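Local atomic coordinates of 3-hydroxyisobutyryl-CoA hydrolase (Mycobacterium thermoresistibile, PDB entry 4HDT), a protein that probably hydrolyses 3-hydroxy-2-methylpropanoyl-CoA to 3-hydroxy-2-methylpropanoate and free coenzyme A, and carries bound zinc ions in the crystal. Residues N8-G18 and T23-M37. Sequence-based numbering, arbitrary orientation.
Sequences NEDVLVNVEGG and TLNRPKAINSLTHGM. With ZN (zinc ion), chain D; ACT (acetate ion), chain H.
Leu12 and Thr23 form an antiparallel hydrogen-bonded pair: Leu12 N donates to Thr23 O (2.8 Å), and Thr23 N returns a bond to Leu12 O (2.9 Å). Val11 and Leu24 follow as a non-hydrogen-bonded pair. Past them the chain is held by Asn25, whose N donates to Asp10 O from above the carbonyl plane. The side chain of Asn25 reaches toward segment 8-18, with CG anti to its own N (chi1 -173°). This puts Asn25 ND2 2.9 Å from Glu9 O in a hydrogen bond, while Leu12 CG and CD1 lie against the same amide. Asn8 ND2 lies between two acceptors. It meets Asn25 O almost head-on (2.9 Å, C=O...N 175°) and also donates to Asp10 OD1, both within or close to its amide plane.

The tight part lies on the side of Val11 and Leu24. Val11 CG2 packs on Met37 CB at 3.6 Å, and Met37 CG touches Asp10 CB at the same distance. The bend at chi3 of Met37 (70°) brings CE to Asp10 O. Thr40, on helix 35-49, also touches Val11.

The outer rim is wet. Two waters link Asn8 OD1 to the Asn25 amide, one at ND2 and one at OD1. Two more sit at Asp10 OD2, beside the Met37 packing. Asp10 and Arg26 make no direct salt bridge; Asp10 OD2 lies 3.5 Å from Arg26 CD, and a water joins Asp10 OD2 to Arg26 NH2. Arg26 instead grips Ser32 side-on and pairs with Asp72. The other water connects Asp10 OD2 to Thr34 OG1. Thr34 and Met37 form a capping box, with Thr34 OG1 accepting from Met37 N. His35, the first residue of that helix, binds zinc through ND1 together with Glu86.

The arrangement is the N-terminal beta hairpin of a crotonase-like fold, with strand 11-16 at the sheet edge and a loop leading into the capped helix 35-49.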
# COMPACT_ATOMS: atom_id res chain seq x y z
N ASN A 8 16.59 0.77 -20.78
CA ASN A 8 16.09 -0.21 -19.77
C ASN A 8 14.60 -0.43 -19.92
O ASN A 8 13.85 0.53 -20.17
CB ASN A 8 16.37 0.27 -18.33
CG ASN A 8 16.18 -0.83 -17.29
OD1 ASN A 8 16.97 -1.78 -17.22
ND2 ASN A 8 15.13 -0.69 -16.47
N GLU A 9 14.17 -1.67 -19.79
CA GLU A 9 12.75 -1.97 -19.75
C GLU A 9 12.36 -1.95 -18.27
O GLU A 9 12.77 -2.84 -17.53
CB GLU A 9 12.46 -3.37 -20.29
CG GLU A 9 12.72 -3.53 -21.78
CD GLU A 9 11.66 -2.86 -22.63
OE1 GLU A 9 10.63 -2.45 -22.09
OE2 GLU A 9 11.89 -2.76 -23.86
N ASP A 10 11.59 -0.96 -17.87
CA ASP A 10 11.28 -0.79 -16.43
C ASP A 10 10.35 -1.85 -15.88
O ASP A 10 10.23 -2.01 -14.62
CB ASP A 10 10.76 0.60 -16.14
CG ASP A 10 11.82 1.68 -16.34
OD1 ASP A 10 13.04 1.35 -16.39
OD2 ASP A 10 11.45 2.86 -16.39
N VAL A 11 9.67 -2.58 -16.77
CA VAL A 11 8.99 -3.85 -16.36
C VAL A 11 9.45 -4.90 -17.37
O VAL A 11 9.23 -4.74 -18.59
CB VAL A 11 7.46 -3.77 -16.41
CG1 VAL A 11 6.84 -5.11 -16.02
CG2 VAL A 11 6.94 -2.65 -15.56
N LEU A 12 10.05 -5.98 -16.88
CA LEU A 12 10.39 -7.11 -17.73
C LEU A 12 9.19 -8.05 -17.85
O LEU A 12 8.56 -8.40 -16.86
CB LEU A 12 11.65 -7.85 -17.24
CG LEU A 12 12.91 -7.03 -17.03
CD1 LEU A 12 13.90 -7.82 -16.16
CD2 LEU A 12 13.54 -6.70 -18.37
N VAL A 13 8.88 -8.42 -19.10
CA VAL A 13 7.70 -9.24 -19.39
C VAL A 13 8.09 -10.51 -20.15
O VAL A 13 8.87 -10.46 -21.12
CB VAL A 13 6.68 -8.46 -20.25
CG1 VAL A 13 5.46 -9.32 -20.58
CG2 VAL A 13 6.33 -7.13 -19.59
N ASN A 14 7.55 -11.64 -19.71
CA ASN A 14 7.71 -12.88 -20.43
C ASN A 14 6.57 -13.81 -20.05
O ASN A 14 5.82 -13.54 -19.11
CB ASN A 14 9.05 -13.53 -20.12
CG ASN A 14 9.46 -14.61 -21.13
OD1 ASN A 14 8.90 -14.72 -22.25
ND2 ASN A 14 10.45 -15.42 -20.75
N VAL A 15 6.41 -14.87 -20.82
CA VAL A 15 5.51 -15.95 -20.48
C VAL A 15 6.34 -17.23 -20.51
O VAL A 15 7.06 -17.52 -21.49
CB VAL A 15 4.30 -16.02 -21.42
CG1 VAL A 15 3.34 -17.11 -20.96
CG2 VAL A 15 3.60 -14.68 -21.51
N GLU A 16 6.26 -17.96 -19.42
CA GLU A 16 6.99 -19.21 -19.27
C GLU A 16 6.18 -20.22 -18.45
O GLU A 16 5.64 -19.89 -17.39
CB GLU A 16 8.32 -18.93 -18.62
CG GLU A 16 9.34 -19.98 -18.95
CD GLU A 16 10.71 -19.61 -18.47
OE1 GLU A 16 10.87 -19.33 -17.27
OE2 GLU A 16 11.64 -19.63 -19.30
N GLY A 17 6.07 -21.44 -18.96
CA GLY A 17 5.30 -22.49 -18.29
C GLY A 17 3.86 -22.13 -18.08
O GLY A 17 3.26 -22.55 -17.11
N GLY A 18 3.30 -21.33 -18.97
CA GLY A 18 1.94 -20.90 -18.82
C GLY A 18 1.75 -19.77 -17.82
O GLY A 18 0.63 -19.37 -17.57
N THR A 23 8.10 -8.53 -14.03
CA THR A 23 9.18 -8.26 -13.10
C THR A 23 9.46 -6.76 -13.10
O THR A 23 9.92 -6.17 -14.07
CB THR A 23 10.45 -9.07 -13.45
OG1 THR A 23 10.11 -10.43 -13.59
CG2 THR A 23 11.58 -8.89 -12.39
N LEU A 24 9.16 -6.12 -11.97
CA LEU A 24 9.43 -4.70 -11.82
C LEU A 24 10.95 -4.51 -11.89
O LEU A 24 11.68 -5.31 -11.31
CB LEU A 24 8.95 -4.21 -10.47
CG LEU A 24 7.47 -4.43 -10.22
CD1 LEU A 24 7.14 -3.86 -8.88
CD2 LEU A 24 6.62 -3.78 -11.31
N ASN A 25 11.43 -3.53 -12.65
CA ASN A 25 12.87 -3.51 -13.00
C ASN A 25 13.46 -2.10 -12.98
O ASN A 25 14.01 -1.63 -13.98
CB ASN A 25 13.09 -4.19 -14.37
CG ASN A 25 14.55 -4.36 -14.72
OD1 ASN A 25 15.39 -4.66 -13.84
ND2 ASN A 25 14.88 -4.10 -15.98
N ARG A 26 13.40 -1.47 -11.82
CA ARG A 26 14.20 -0.29 -11.53
C ARG A 26 14.91 -0.55 -10.19
O ARG A 26 14.65 0.10 -9.18
CB ARG A 26 13.32 0.95 -11.46
CG ARG A 26 12.45 1.14 -12.70
CD ARG A 26 12.06 2.58 -12.97
NE ARG A 26 11.61 3.27 -11.80
CZ ARG A 26 11.72 4.58 -11.59
NH1 ARG A 26 11.24 5.07 -10.45
NH2 ARG A 26 12.21 5.40 -12.52
N PRO A 27 15.81 -1.53 -10.18
CA PRO A 27 16.33 -1.93 -8.85
C PRO A 27 17.13 -0.85 -8.09
O PRO A 27 17.14 -0.87 -6.86
CB PRO A 27 17.19 -3.15 -9.16
CG PRO A 27 17.51 -3.05 -10.60
CD PRO A 27 16.28 -2.43 -11.24
N LYS A 28 17.78 0.07 -8.82
CA LYS A 28 18.50 1.14 -8.14
C LYS A 28 17.53 2.07 -7.36
O LYS A 28 17.97 2.69 -6.37
CB LYS A 28 19.37 1.93 -9.11
CG LYS A 28 20.52 1.09 -9.64
CD LYS A 28 21.31 1.77 -10.74
CE LYS A 28 22.37 0.83 -11.29
NZ LYS A 28 23.36 1.55 -12.14
N ALA A 29 16.24 2.08 -7.73
CA ALA A 29 15.17 2.84 -7.05
C ALA A 29 14.24 1.91 -6.20
O ALA A 29 13.11 2.27 -5.89
CB ALA A 29 14.33 3.62 -8.06
N ILE A 30 14.71 0.70 -5.94
CA ILE A 30 13.92 -0.34 -5.28
C ILE A 30 12.58 -0.46 -6.00
O ILE A 30 11.50 -0.60 -5.41
CB ILE A 30 13.79 -0.18 -3.76
CG1 ILE A 30 15.13 0.24 -3.13
CG2 ILE A 30 13.34 -1.50 -3.16
CD1 ILE A 30 15.06 0.38 -1.62
N ASN A 31 12.68 -0.45 -7.32
CA ASN A 31 11.55 -0.71 -8.19
C ASN A 31 10.36 0.25 -8.01
O ASN A 31 9.20 -0.14 -8.29
CB ASN A 31 11.15 -2.19 -8.08
CG ASN A 31 12.30 -3.13 -8.36
OD1 ASN A 31 13.05 -2.94 -9.34
ND2 ASN A 31 12.40 -4.22 -7.58
N SER A 32 10.63 1.50 -7.61
CA SER A 32 9.52 2.45 -7.49
C SER A 32 8.73 2.59 -8.82
O SER A 32 9.32 2.55 -9.89
CB SER A 32 9.93 3.79 -6.92
OG SER A 32 10.82 4.44 -7.75
N LEU A 33 7.42 2.79 -8.73
CA LEU A 33 6.54 2.70 -9.92
C LEU A 33 6.45 4.03 -10.64
O LEU A 33 6.17 5.07 -10.04
CB LEU A 33 5.10 2.33 -9.52
CG LEU A 33 4.95 1.05 -8.76
CD1 LEU A 33 3.47 0.88 -8.43
CD2 LEU A 33 5.42 -0.11 -9.59
N THR A 34 6.62 3.95 -11.95
CA THR A 34 6.37 5.07 -12.84
C THR A 34 5.01 4.85 -13.51
O THR A 34 4.42 3.75 -13.47
CB THR A 34 7.42 5.14 -13.96
OG1 THR A 34 7.34 3.96 -14.76
CG2 THR A 34 8.85 5.29 -13.41
N HIS A 35 4.56 5.88 -14.21
CA HIS A 35 3.28 5.76 -14.90
C HIS A 35 3.44 4.70 -15.99
O HIS A 35 2.54 3.88 -16.24
CB HIS A 35 2.92 7.14 -15.44
CG HIS A 35 1.55 7.21 -16.00
ND1 HIS A 35 1.07 8.31 -16.66
CD2 HIS A 35 0.53 6.31 -15.95
CE1 HIS A 35 -0.18 8.08 -17.03
NE2 HIS A 35 -0.53 6.88 -16.58
N GLY A 36 4.59 4.69 -16.67
CA GLY A 36 4.88 3.68 -17.66
C GLY A 36 4.81 2.24 -17.18
O GLY A 36 4.28 1.36 -17.86
N MET A 37 5.32 2.01 -15.98
CA MET A 37 5.28 0.66 -15.42
C MET A 37 3.85 0.22 -15.14
O MET A 37 3.48 -0.94 -15.39
CB MET A 37 6.13 0.60 -14.13
CG MET A 37 7.63 0.80 -14.38
SD MET A 37 8.60 1.24 -12.93
CE MET A 37 8.60 -0.27 -11.97
ZN ZN D . 1.80 10.08 -17.48
C ACT H . 4.48 8.99 -12.16
O ACT H . 5.23 8.57 -13.11
OXT ACT H . 3.62 9.88 -12.35
CH3 ACT H . 4.63 8.47 -10.75
O HOH W 1 17.52 -4.82 -17.27
O HOH W 2 17.67 -2.80 -14.58
O HOH W 3 8.95 3.77 -16.75
O HOH W 4 13.08 4.84 -15.25
O HOH W 5 9.50 -10.94 -16.28